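Local coordinates for surface glycan binding protein B (Bacteroides ovatus, PDB 6E57) that binds mixed-linkage beta-glucan oligosaccharides and probably captures cereal beta-glucan at the cell surface of this gut bacterium, at residues Pro36-Pro41 against Lys117-Glu122; Arg98-Gly103 against Val125-Leu130; Arg143-Gly148 against Asp213-Thr218; Ala220-Ser225 against Ser239-Glu244; Pro272-Gly277 against Val305-Glu310. All coordinates share one frame; numbering follows the deposited sequence.

Contact 1: Pro36-Pro41 against Lys117-Glu122; sequences PHILAP and KKTSRE. With EDO (1,2-ethanediol), chain H.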
# COMPACT_ATOMS: atom_id res chain seq x y z
N PRO A 36 -12.87 -10.30 -37.03
CA PRO A 36 -13.33 -9.04 -36.47
C PRO A 36 -12.16 -8.12 -36.10
O PRO A 36 -11.21 -8.56 -35.45
CB PRO A 36 -14.12 -9.49 -35.23
CG PRO A 36 -13.38 -10.74 -34.78
CD PRO A 36 -12.91 -11.40 -36.06
N HIS A 37 -12.24 -6.85 -36.52
CA HIS A 37 -11.24 -5.82 -36.23
C HIS A 37 -11.94 -4.59 -35.65
O HIS A 37 -12.95 -4.14 -36.18
CB HIS A 37 -10.44 -5.47 -37.50
CG HIS A 37 -9.52 -6.55 -37.97
ND1 HIS A 37 -8.28 -6.77 -37.39
CD2 HIS A 37 -9.64 -7.44 -38.98
CE1 HIS A 37 -7.69 -7.77 -38.01
NE2 HIS A 37 -8.49 -8.20 -38.99
N ILE A 38 -11.38 -4.05 -34.56
CA ILE A 38 -11.81 -2.77 -34.01
C ILE A 38 -10.87 -1.70 -34.58
O ILE A 38 -9.72 -1.60 -34.16
CB ILE A 38 -11.80 -2.78 -32.47
CG1 ILE A 38 -12.75 -3.85 -31.91
CG2 ILE A 38 -12.13 -1.40 -31.91
CD1 ILE A 38 -12.54 -4.16 -30.45
N LEU A 39 -11.38 -0.91 -35.53
CA LEU A 39 -10.59 0.07 -36.25
C LEU A 39 -10.35 1.30 -35.37
O LEU A 39 -9.21 1.73 -35.20
CB LEU A 39 -11.31 0.45 -37.55
CG LEU A 39 -11.48 -0.68 -38.56
CD1 LEU A 39 -12.20 -0.18 -39.81
CD2 LEU A 39 -10.14 -1.30 -38.92
N ALA A 40 -11.45 1.86 -34.82
CA ALA A 40 -11.39 3.04 -33.95
C ALA A 40 -12.37 2.87 -32.79
O ALA A 40 -13.42 2.25 -32.94
CB ALA A 40 -11.69 4.28 -34.75
N PRO A 41 -12.02 3.43 -31.62
CA PRO A 41 -10.73 4.06 -31.38
C PRO A 41 -9.63 3.02 -31.10
O PRO A 41 -9.94 1.87 -30.80
CB PRO A 41 -10.99 4.94 -30.15
CG PRO A 41 -11.96 4.13 -29.34
CD PRO A 41 -12.75 3.33 -30.35
N LYS A 117 -16.19 -15.84 -34.73
CA LYS A 117 -14.85 -15.28 -34.51
C LYS A 117 -14.97 -14.01 -33.66
O LYS A 117 -15.98 -13.31 -33.75
CB LYS A 117 -14.17 -14.98 -35.86
CG LYS A 117 -13.96 -16.18 -36.76
CD LYS A 117 -13.51 -15.80 -38.15
CE LYS A 117 -13.06 -16.99 -38.97
NZ LYS A 117 -12.41 -16.56 -40.23
N LYS A 118 -13.95 -13.74 -32.83
CA LYS A 118 -14.05 -12.69 -31.80
C LYS A 118 -12.69 -12.01 -31.56
O LYS A 118 -11.63 -12.62 -31.75
CB LYS A 118 -14.59 -13.29 -30.49
CG LYS A 118 -13.80 -14.47 -29.93
CD LYS A 118 -14.49 -15.18 -28.79
CE LYS A 118 -15.68 -16.01 -29.23
NZ LYS A 118 -16.29 -16.75 -28.09
N THR A 119 -12.76 -10.74 -31.15
CA THR A 119 -11.62 -9.95 -30.67
C THR A 119 -12.06 -9.22 -29.39
O THR A 119 -13.26 -9.08 -29.13
CB THR A 119 -11.09 -9.03 -31.78
OG1 THR A 119 -9.81 -8.53 -31.39
CG2 THR A 119 -12.01 -7.86 -32.08
N SER A 120 -11.08 -8.75 -28.61
CA SER A 120 -11.31 -8.35 -27.22
C SER A 120 -10.40 -7.17 -26.82
O SER A 120 -9.27 -7.08 -27.27
CB SER A 120 -11.10 -9.53 -26.31
OG SER A 120 -12.02 -9.51 -25.23
N ARG A 121 -10.93 -6.28 -25.97
CA ARG A 121 -10.17 -5.22 -25.31
C ARG A 121 -10.57 -5.20 -23.83
O ARG A 121 -11.75 -5.34 -23.50
CB ARG A 121 -10.43 -3.85 -25.94
CG ARG A 121 -10.04 -3.74 -27.41
CD ARG A 121 -8.55 -3.81 -27.67
NE ARG A 121 -8.21 -3.46 -29.05
CZ ARG A 121 -8.46 -4.22 -30.11
NH1 ARG A 121 -8.97 -5.43 -29.97
NH2 ARG A 121 -8.20 -3.76 -31.33
N GLU A 122 -9.58 -5.02 -22.94
CA GLU A 122 -9.81 -4.92 -21.50
C GLU A 122 -9.00 -3.74 -20.95
O GLU A 122 -7.80 -3.66 -21.18
CB GLU A 122 -9.44 -6.23 -20.80
CG GLU A 122 -9.90 -6.30 -19.35
CD GLU A 122 -9.35 -7.45 -18.53
OE1 GLU A 122 -9.44 -7.38 -17.29
OE2 GLU A 122 -8.81 -8.41 -19.13
C1 EDO H . -7.10 -7.68 -33.50
O1 EDO H . -6.89 -8.07 -34.87
C2 EDO H . -8.15 -6.57 -33.45
O2 EDO H . -7.69 -5.43 -34.18
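Ile-38 and Arg-121 reach for each other from opposite directions. The methyl CD1 of Ile-38 sits over one face of the guanidinium, off centre toward its rim, 3.8 Å from NH1 of Arg-121. The arginine chain folds back at its second torsion (chi2 -67°), which carries the flat group up beside the isoleucine. NH1 then turns back to the carbonyl O of Ser-120 at 3.2 Å. That oxygen lies near the guanidinium plane, whereas NH1 stands above the carbonyl plane. At the edge, NH2 gives a weak hydrogen bond to O2 of an ethanediol, probably from the crystallisation liquor. The glycol also lies beside OG1 of Thr-119 and the ring of His-37. Nearer the start of the segments, the Pro-36 ring rides over the backbone of Lys-118, with CG of Pro-36 3.5 Å from C of Lys-118. CG2 of Thr-119 touches both Pro-36 O and CG1 of Ile-38. No hydrogen bond joins the two segments. Each strand belongs to a different sheet: 37-40 pairs with strand 63-70, and 118-128 pairs with strand 103-113. An edge strand thus meets the facing sheet, as in a beta-sandwich. Val-111 of strand 103-113 touches both Ile-38 and Thr-119.

Contact 2: Arg98-Gly103 against Val125-Leu130; sequences RSLKAG and VVVNPL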
# COMPACT_ATOMS: atom_id res chain seq x y z
N ARG A 98 -23.05 5.24 -20.39
CA ARG A 98 -23.30 4.75 -19.04
C ARG A 98 -22.88 5.79 -18.00
O ARG A 98 -21.76 6.29 -18.02
CB ARG A 98 -22.56 3.43 -18.82
CG ARG A 98 -22.87 2.78 -17.48
CD ARG A 98 -22.59 1.29 -17.44
NE ARG A 98 -23.37 0.65 -16.40
CZ ARG A 98 -24.66 0.34 -16.50
NH1 ARG A 98 -25.32 0.63 -17.62
NH2 ARG A 98 -25.28 -0.28 -15.52
N SER A 99 -23.81 6.11 -17.10
CA SER A 99 -23.56 6.88 -15.89
C SER A 99 -23.07 5.94 -14.78
O SER A 99 -23.75 4.98 -14.44
CB SER A 99 -24.80 7.63 -15.47
OG SER A 99 -24.49 8.65 -14.54
N LEU A 100 -21.87 6.21 -14.25
CA LEU A 100 -21.24 5.40 -13.21
C LEU A 100 -21.01 6.26 -11.97
O LEU A 100 -20.75 7.46 -12.07
CB LEU A 100 -19.91 4.86 -13.73
CG LEU A 100 -19.98 3.90 -14.92
CD1 LEU A 100 -18.60 3.71 -15.55
CD2 LEU A 100 -20.56 2.55 -14.51
N LYS A 101 -21.09 5.62 -10.79
CA LYS A 101 -20.71 6.25 -9.53
C LYS A 101 -19.18 6.37 -9.51
O LYS A 101 -18.49 5.68 -10.27
CB LYS A 101 -21.24 5.44 -8.35
CG LYS A 101 -22.72 5.11 -8.40
CD LYS A 101 -23.31 4.71 -7.06
CE LYS A 101 -24.26 3.53 -7.14
NZ LYS A 101 -25.39 3.79 -8.06
N ALA A 102 -18.65 7.24 -8.65
CA ALA A 102 -17.20 7.39 -8.51
C ALA A 102 -16.56 6.01 -8.27
O ALA A 102 -17.16 5.15 -7.63
CB ALA A 102 -16.86 8.34 -7.38
N GLY A 103 -15.35 5.82 -8.82
CA GLY A 103 -14.56 4.62 -8.60
C GLY A 103 -13.71 4.25 -9.81
O GLY A 103 -13.66 4.99 -10.80
N VAL A 125 -11.68 2.00 -16.28
CA VAL A 125 -12.46 3.23 -16.37
C VAL A 125 -12.39 3.91 -15.00
O VAL A 125 -12.88 3.37 -14.01
CB VAL A 125 -13.91 2.95 -16.80
CG1 VAL A 125 -14.80 4.17 -16.63
CG2 VAL A 125 -13.98 2.44 -18.24
N VAL A 126 -11.78 5.10 -14.96
CA VAL A 126 -11.64 5.86 -13.74
C VAL A 126 -12.72 6.95 -13.73
O VAL A 126 -12.82 7.74 -14.67
CB VAL A 126 -10.22 6.45 -13.60
CG1 VAL A 126 -10.04 7.22 -12.30
CG2 VAL A 126 -9.16 5.36 -13.72
N VAL A 127 -13.52 6.96 -12.66
CA VAL A 127 -14.61 7.91 -12.46
C VAL A 127 -14.32 8.71 -11.19
O VAL A 127 -14.39 8.18 -10.08
CB VAL A 127 -15.97 7.18 -12.39
CG1 VAL A 127 -17.13 8.15 -12.34
CG2 VAL A 127 -16.14 6.20 -13.55
N ASN A 128 -13.98 9.99 -11.37
CA ASN A 128 -13.55 10.87 -10.27
C ASN A 128 -14.77 11.51 -9.61
O ASN A 128 -15.73 11.86 -10.29
CB ASN A 128 -12.59 11.96 -10.76
CG ASN A 128 -11.40 11.39 -11.50
OD1 ASN A 128 -10.60 10.64 -10.93
ND2 ASN A 128 -11.26 11.74 -12.77
N PRO A 129 -14.75 11.70 -8.28
CA PRO A 129 -15.85 12.38 -7.59
C PRO A 129 -15.78 13.90 -7.79
O PRO A 129 -14.75 14.41 -8.24
CB PRO A 129 -15.62 11.99 -6.12
CG PRO A 129 -14.12 11.84 -6.01
CD PRO A 129 -13.68 11.30 -7.36
N LEU A 130 -16.87 14.60 -7.47
CA LEU A 130 -16.85 16.06 -7.39
C LEU A 130 -16.25 16.47 -6.04
O LEU A 130 -16.18 15.67 -5.10
CB LEU A 130 -18.27 16.60 -7.56
CG LEU A 130 -18.92 16.30 -8.91
CD1 LEU A 130 -20.25 17.02 -9.05
CD2 LEU A 130 -17.99 16.67 -10.06
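Gly-103 and Val-127 form one antiparallel hydrogen-bonded pair. Gly-103 N gives to Val-127 O at 2.8 Å. Val-127 N returns a bond of 2.7 Å to Gly-103 O. Around this pair, the loop wraps the side chain of Val-127. Its CG1 stands anti to its own backbone nitrogen (chi1 -174°) and meets the carbonyl oxygens of Leu-100 and Lys-101. Its other methyl, CG2, touches CB of Leu-100 at 4.0 Å. Leu-100 crosses both valines at about a right angle, and its CD1 lies 4.0 Å from CG1 of Val-125. On the Ala-102 side, CB of Ala-102 rests 4.1 Å from CB of Pro-129. Further out, Leu-63 backs Leu-100 and Val-125, while Ile-57 and Tyr-105 pack on Val-127. The hydroxyl of Tyr-105 is hydrogen-bonded to the carbonyl O of Lys-101, four residues earlier, which ties down the loop. Leucine, glycine and this tyrosine fit the tyrosine corner found in Greek-key beta-sandwich domains. Here it lies where the chain passes from strand 95-98 into strand 103-113, consistent with an immunoglobulin-like fold.

Contact 3: Arg143-Gly148 against Asp213-Thr218; sequences RIVSPG and DMVKVT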
# COMPACT_ATOMS: atom_id res chain seq x y z
N ARG A 143 -8.99 -0.98 3.61
CA ARG A 143 -10.06 -1.56 2.79
C ARG A 143 -10.12 -3.09 2.93
O ARG A 143 -11.03 -3.72 2.41
CB ARG A 143 -9.90 -1.14 1.32
CG ARG A 143 -10.87 -0.06 0.87
CD ARG A 143 -10.58 1.31 1.45
NE ARG A 143 -11.69 2.26 1.41
CZ ARG A 143 -12.45 2.53 0.35
NH1 ARG A 143 -12.75 1.59 -0.53
NH2 ARG A 143 -12.93 3.75 0.18
N ILE A 144 -9.15 -3.69 3.63
CA ILE A 144 -9.21 -5.10 4.00
C ILE A 144 -9.85 -5.19 5.39
O ILE A 144 -9.29 -4.70 6.37
CB ILE A 144 -7.80 -5.75 3.93
CG1 ILE A 144 -7.24 -5.71 2.51
CG2 ILE A 144 -7.83 -7.17 4.48
CD1 ILE A 144 -5.74 -5.86 2.44
N VAL A 145 -11.04 -5.81 5.45
CA VAL A 145 -11.91 -5.77 6.62
C VAL A 145 -12.33 -7.20 6.98
O VAL A 145 -12.17 -8.12 6.18
CB VAL A 145 -13.14 -4.88 6.37
CG1 VAL A 145 -12.73 -3.47 5.98
CG2 VAL A 145 -14.07 -5.47 5.33
N SER A 146 -12.87 -7.35 8.19
CA SER A 146 -13.23 -8.64 8.76
C SER A 146 -14.67 -8.59 9.27
O SER A 146 -15.06 -7.61 9.91
CB SER A 146 -12.26 -9.01 9.86
OG SER A 146 -12.66 -10.20 10.52
N PRO A 147 -15.49 -9.63 9.02
CA PRO A 147 -16.90 -9.60 9.40
C PRO A 147 -17.08 -9.64 10.93
O PRO A 147 -16.47 -10.47 11.60
CB PRO A 147 -17.49 -10.86 8.74
CG PRO A 147 -16.31 -11.79 8.60
CD PRO A 147 -15.12 -10.89 8.37
N GLY A 148 -17.91 -8.72 11.44
CA GLY A 148 -18.18 -8.57 12.87
C GLY A 148 -17.38 -7.44 13.50
O GLY A 148 -17.75 -6.93 14.56
N ASP A 213 -15.44 2.84 -4.10
CA ASP A 213 -14.52 1.79 -4.57
C ASP A 213 -14.69 0.51 -3.73
O ASP A 213 -15.75 0.30 -3.15
CB ASP A 213 -13.09 2.34 -4.63
CG ASP A 213 -12.66 2.74 -6.03
OD1 ASP A 213 -12.89 1.93 -6.96
OD2 ASP A 213 -12.11 3.85 -6.19
N MET A 214 -13.66 -0.34 -3.70
CA MET A 214 -13.75 -1.74 -3.28
C MET A 214 -13.35 -1.91 -1.81
O MET A 214 -12.51 -1.18 -1.28
CB MET A 214 -12.84 -2.62 -4.14
CG MET A 214 -13.14 -2.55 -5.61
SD MET A 214 -14.87 -2.96 -5.98
CE MET A 214 -14.94 -4.66 -5.43
N VAL A 215 -13.97 -2.92 -1.18
CA VAL A 215 -13.61 -3.44 0.14
C VAL A 215 -13.42 -4.95 -0.01
O VAL A 215 -14.11 -5.58 -0.81
CB VAL A 215 -14.68 -3.09 1.19
CG1 VAL A 215 -14.71 -4.08 2.34
CG2 VAL A 215 -14.52 -1.67 1.71
N LYS A 216 -12.48 -5.52 0.74
CA LYS A 216 -12.20 -6.95 0.73
C LYS A 216 -12.48 -7.54 2.12
O LYS A 216 -11.84 -7.17 3.10
CB LYS A 216 -10.75 -7.21 0.30
CG LYS A 216 -10.22 -8.60 0.62
CD LYS A 216 -9.00 -9.00 -0.19
CE LYS A 216 -8.35 -10.26 0.35
NZ LYS A 216 -7.72 -11.04 -0.73
N VAL A 217 -13.43 -8.48 2.17
CA VAL A 217 -13.86 -9.14 3.39
C VAL A 217 -13.16 -10.51 3.48
O VAL A 217 -13.29 -11.33 2.57
CB VAL A 217 -15.39 -9.31 3.41
CG1 VAL A 217 -15.88 -9.93 4.71
CG2 VAL A 217 -16.10 -7.99 3.16
N THR A 218 -12.45 -10.74 4.58
CA THR A 218 -11.74 -12.00 4.82
C THR A 218 -11.82 -12.39 6.30
O THR A 218 -11.81 -11.52 7.18
CB THR A 218 -10.27 -11.92 4.37
OG1 THR A 218 -9.65 -13.18 4.64
CG2 THR A 218 -9.50 -10.82 5.06
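Arg-143 curls round the carbonyl oxygen of Met-214. Its CB lies 3.7 Å from the carbonyl O of Met-214, and CG sits beside the same oxygen. CG also meets the methyl CG2 of Val-215, the two side chains crossing at about a right angle. At CG the chain turns (chi2 71°), which brings the guanidinium back to the strand. At its tip, NH1 gives Met-214 O a bond of 2.9 Å. The oxygen lies in the guanidinium plane, but NH1 stands above the carbonyl plane, and the bond is bent to 140°. NH1 has a second acceptor in Ala-212 O, and NH2 is held by Ser-136 OG. Beyond the arginine the backbones run parallel. Lys-216 N bonds to Arg-143 O, Val-145 N to Lys-216 O at 2.8 Å, and Thr-218 N to Val-145 O at 3.1 Å. On one face of the sheet CG2 of Val-145 rests on both CG1 of Val-215 and CG2 of Val-217. Strand 144-145 thus adds a parallel edge to the last strand of its domain, as in immunoglobulin-like sandwiches. The buried arginine gives its N-H groups to Met-214 O, Ala-212 O and Ser-136 OG, whose dipoles probably stabilise its charge.

Contact 4: Ala220-Ser225 against Ser239-Glu244; sequences ASLVIS and SGINLE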
# COMPACT_ATOMS: atom_id res chain seq x y z
N ALA A 220 -9.53 -14.77 7.11
CA ALA A 220 -8.18 -15.30 7.20
C ALA A 220 -7.31 -14.37 8.04
O ALA A 220 -7.48 -13.15 8.02
CB ALA A 220 -7.60 -15.49 5.82
N SER A 221 -6.38 -14.98 8.79
CA SER A 221 -5.28 -14.26 9.40
C SER A 221 -4.31 -13.84 8.29
O SER A 221 -3.51 -14.65 7.82
CB SER A 221 -4.61 -15.11 10.44
OG SER A 221 -5.57 -15.63 11.35
N LEU A 222 -4.43 -12.59 7.84
CA LEU A 222 -3.68 -12.08 6.70
C LEU A 222 -2.66 -11.05 7.17
O LEU A 222 -3.02 -9.95 7.57
CB LEU A 222 -4.65 -11.48 5.68
CG LEU A 222 -4.03 -10.91 4.41
CD1 LEU A 222 -3.43 -12.02 3.56
CD2 LEU A 222 -5.05 -10.12 3.61
N VAL A 223 -1.38 -11.43 7.11
CA VAL A 223 -0.25 -10.54 7.37
C VAL A 223 -0.06 -9.64 6.14
O VAL A 223 0.07 -10.14 5.02
CB VAL A 223 1.02 -11.35 7.69
CG1 VAL A 223 2.26 -10.46 7.75
CG2 VAL A 223 0.86 -12.15 8.97
N ILE A 224 -0.02 -8.33 6.37
CA ILE A 224 -0.09 -7.32 5.30
C ILE A 224 1.24 -6.56 5.18
O ILE A 224 1.70 -6.30 4.06
CB ILE A 224 -1.27 -6.37 5.53
CG1 ILE A 224 -2.61 -7.11 5.50
CG2 ILE A 224 -1.25 -5.23 4.53
CD1 ILE A 224 -3.75 -6.35 6.13
N SER A 225 1.82 -6.14 6.31
CA SER A 225 3.01 -5.29 6.27
C SER A 225 3.91 -5.54 7.49
O SER A 225 3.45 -5.95 8.55
CB SER A 225 2.64 -3.83 6.18
OG SER A 225 2.32 -3.31 7.46
N SER A 239 1.84 -6.42 10.95
CA SER A 239 0.50 -5.82 10.86
C SER A 239 -0.36 -6.60 9.86
O SER A 239 0.08 -6.92 8.77
CB SER A 239 0.59 -4.37 10.47
OG SER A 239 1.22 -3.62 11.49
N GLY A 240 -1.62 -6.87 10.26
CA GLY A 240 -2.55 -7.70 9.50
C GLY A 240 -4.00 -7.42 9.88
O GLY A 240 -4.31 -6.32 10.31
N ILE A 241 -4.86 -8.43 9.72
CA ILE A 241 -6.31 -8.24 9.86
C ILE A 241 -6.88 -9.18 10.93
O ILE A 241 -7.66 -8.72 11.77
CB ILE A 241 -7.04 -8.37 8.51
CG1 ILE A 241 -8.56 -8.21 8.65
CG2 ILE A 241 -6.69 -9.66 7.81
CD1 ILE A 241 -9.01 -6.84 9.08
N ASN A 242 -6.53 -10.47 10.92
CA ASN A 242 -7.11 -11.41 11.90
C ASN A 242 -5.98 -12.14 12.63
O ASN A 242 -5.94 -13.37 12.69
CB ASN A 242 -8.09 -12.39 11.24
CG ASN A 242 -9.35 -11.71 10.74
OD1 ASN A 242 -10.00 -10.97 11.48
ND2 ASN A 242 -9.72 -11.98 9.50
N LEU A 243 -5.09 -11.35 13.24
CA LEU A 243 -3.81 -11.85 13.73
C LEU A 243 -3.95 -12.44 15.14
O LEU A 243 -3.00 -13.07 15.63
CB LEU A 243 -2.78 -10.72 13.70
CG LEU A 243 -2.45 -10.15 12.32
CD1 LEU A 243 -1.20 -9.28 12.39
CD2 LEU A 243 -2.26 -11.24 11.28
N GLU A 244 -5.11 -12.27 15.79
CA GLU A 244 -5.35 -12.84 17.13
C GLU A 244 -5.54 -14.36 17.02
O GLU A 244 -5.31 -15.08 18.00
CB GLU A 244 -6.52 -12.15 17.83
CG GLU A 244 -7.90 -12.68 17.45
CD GLU A 244 -8.48 -12.14 16.15
OE1 GLU A 244 -7.72 -11.54 15.37
OE2 GLU A 244 -9.69 -12.33 15.93
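A classic beta bulge marks this contact: Ile-224 and Ser-225 both face Ser-239. The carbonyl O of Ser-239 takes two backbone bonds, from Ile-224 N at 2.8 Å and from Ser-225 N at 3.1 Å. The first donor lies in the carbonyl plane and the second is tilted from it. Ser-239 N completes the pair by giving to Ser-225 O. Strands 222-225 and 235-240 are antiparallel, and Asn-242 follows the second. Next to the bulge, Gly-240 has no side chain, and CD1 of Ile-224 rests 3.8 Å from its CA. The bond from Ile-241 N to Leu-222 O is weak, so the regular ladder fades here. Side chains take over. CG2 of Ile-241 packs on CB of Leu-222 at 3.5 Å. The side chains of Leu-243 and Val-223 cross at about a right angle, CD2 meeting CG2. Asn-242 turns its CG away from its own carbonyl carbon (chi1 -68°), which directs ND2 to Ala-220 O at 2.9 Å. ND2 stands above that carbonyl plane, and it also gives to Thr-218 O. OD1 is paired with Ser-146 OG. OG of Ser-221 donates to Asn-242 O at 2.7 Å. Asn-242 is thus gripped through both its amide and its main chain. Where strand pairing ends, a buried amide and a hydroxyl satisfy carbonyls of the opposite segment, in place of a regular backbone ladder.

Contact 5: Pro272-Gly277 against Val305-Glu310; sequences PDLSDG and VTVSTE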
# COMPACT_ATOMS: atom_id res chain seq x y z
N PRO A 272 13.84 -14.99 15.77
CA PRO A 272 14.84 -15.94 16.26
C PRO A 272 16.27 -15.69 15.76
O PRO A 272 16.49 -14.82 14.91
CB PRO A 272 14.31 -17.30 15.78
CG PRO A 272 13.42 -16.97 14.61
CD PRO A 272 12.81 -15.63 14.93
N ASP A 273 17.22 -16.46 16.30
CA ASP A 273 18.65 -16.26 16.12
C ASP A 273 19.09 -16.87 14.78
O ASP A 273 19.53 -18.01 14.73
CB ASP A 273 19.44 -16.86 17.29
CG ASP A 273 20.92 -16.53 17.28
OD1 ASP A 273 21.27 -15.41 16.88
OD2 ASP A 273 21.72 -17.40 17.69
N LEU A 274 18.96 -16.08 13.70
CA LEU A 274 19.26 -16.52 12.35
C LEU A 274 20.44 -15.73 11.79
O LEU A 274 20.61 -14.54 12.09
CB LEU A 274 18.01 -16.34 11.48
CG LEU A 274 16.86 -17.31 11.77
CD1 LEU A 274 15.57 -16.85 11.12
CD2 LEU A 274 17.21 -18.72 11.32
N SER A 275 21.26 -16.42 10.98
CA SER A 275 22.33 -15.80 10.20
C SER A 275 21.72 -14.83 9.18
O SER A 275 20.55 -14.95 8.83
CB SER A 275 23.17 -16.84 9.52
OG SER A 275 23.66 -17.80 10.44
N ASP A 276 22.53 -13.88 8.71
CA ASP A 276 22.08 -12.90 7.72
C ASP A 276 21.78 -13.62 6.40
O ASP A 276 22.59 -14.43 5.93
CB ASP A 276 23.11 -11.78 7.57
CG ASP A 276 23.32 -10.97 8.84
OD1 ASP A 276 23.00 -11.49 9.93
OD2 ASP A 276 23.81 -9.83 8.73
N GLY A 277 20.61 -13.34 5.82
CA GLY A 277 20.16 -13.97 4.58
C GLY A 277 18.65 -13.92 4.42
O GLY A 277 17.96 -13.24 5.18
N VAL A 305 11.49 -13.38 4.11
CA VAL A 305 11.97 -12.48 5.15
C VAL A 305 13.49 -12.33 4.99
O VAL A 305 14.20 -13.33 4.97
CB VAL A 305 11.64 -13.02 6.56
CG1 VAL A 305 12.05 -12.04 7.65
CG2 VAL A 305 10.18 -13.38 6.70
N THR A 306 13.95 -11.09 4.88
CA THR A 306 15.37 -10.77 4.95
C THR A 306 15.73 -10.48 6.41
O THR A 306 15.16 -9.58 7.03
CB THR A 306 15.74 -9.61 4.01
OG1 THR A 306 15.48 -10.06 2.68
CG2 THR A 306 17.18 -9.18 4.13
N VAL A 307 16.68 -11.26 6.94
CA VAL A 307 17.16 -11.10 8.30
C VAL A 307 18.58 -10.51 8.25
O VAL A 307 19.38 -10.85 7.38
CB VAL A 307 17.12 -12.44 9.07
CG1 VAL A 307 17.62 -12.29 10.50
CG2 VAL A 307 15.73 -13.05 9.05
N SER A 308 18.85 -9.60 9.20
CA SER A 308 20.18 -9.02 9.41
C SER A 308 20.39 -8.75 10.90
O SER A 308 19.42 -8.61 11.64
CB SER A 308 20.36 -7.76 8.58
OG SER A 308 19.21 -6.94 8.64
N THR A 309 21.65 -8.70 11.34
CA THR A 309 21.96 -8.43 12.75
C THR A 309 22.39 -6.96 12.88
O THR A 309 23.17 -6.46 12.07
CB THR A 309 23.03 -9.37 13.30
OG1 THR A 309 24.28 -9.08 12.67
CG2 THR A 309 22.70 -10.84 13.11
N GLU A 310 21.85 -6.30 13.91
CA GLU A 310 22.13 -4.91 14.22
C GLU A 310 23.35 -4.85 15.14
O GLU A 310 23.33 -5.39 16.25
CB GLU A 310 20.90 -4.28 14.87
CG GLU A 310 20.91 -2.77 14.89
CD GLU A 310 19.54 -2.13 15.06
OE1 GLU A 310 19.35 -1.00 14.58
OE2 GLU A 310 18.67 -2.77 15.68
O HOH W 1 24.55 -6.88 9.63
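The carboxylate of Asp-276 lies with one face over the backbone of Ser-308, its CG 3.7 Å from CA of that serine. At one end of the group, OD1 meets the methyl CG2 of Thr-309 at 3.3 Å, and the two side chains cross at about a right angle. OD1 is also 3.4 Å from Thr-309 N. At the other end, OD2 accepts from a water, which gives its second hydrogen to Thr-309 O at 2.8 Å. The aspartate CG is set anti to its own carbonyl carbon (chi1 -63°), and this lays the group alongside the strand. The next residue carries the backbone link. Gly-277 and Val-307 form an antiparallel hydrogen-bonded pair. Val-307 N gives a nearly straight bond of 2.9 Å to Gly-277 O. The bond from Gly-277 N to Val-307 O is longer, at 3.2 Å. Inside the loop, CG1 of Val-307 touches CB of Leu-274 at 4.2 Å. Tyr-279 covers both of these residues, and its hydroxyl is hydrogen-bonded to Ser-275 O, four residues before it. With Leu-274 and Gly-277 this again fits a tyrosine corner, consistent with a further sandwich-like domain. The contact divides its chemistry by side. Apolar groups meet on the inner side of the loop. On the outer side an exposed carboxylate is tied to the strand through water, probably a softer hold than the direct backbone bonds.

How the contacts relate
The contacts follow the chain through successive beta domains. Contacts 1 and 2 share strand 118-128, with centres 24 Å apart. Contact 2 touches contact 3 where CA of Gly-103 lies 3.5 Å from OD2 of Asp-213. Contacts 3 and 4 are the closest pair, their centres 12 Å apart. There Ser-146 OG and Asn-242 OD1, 2.9 Å apart, probably share a hydrogen bond, and Ile-241 CD1 packs on Ile-144 O. Contact 5 lies 22 Å from contact 4 between centres and 47 Å from contact 2, whose loop motif it repeats. The glycan pocket, which includes Trp-322, Tyr-371 and Trp-372, comes later in the sequence than every contact.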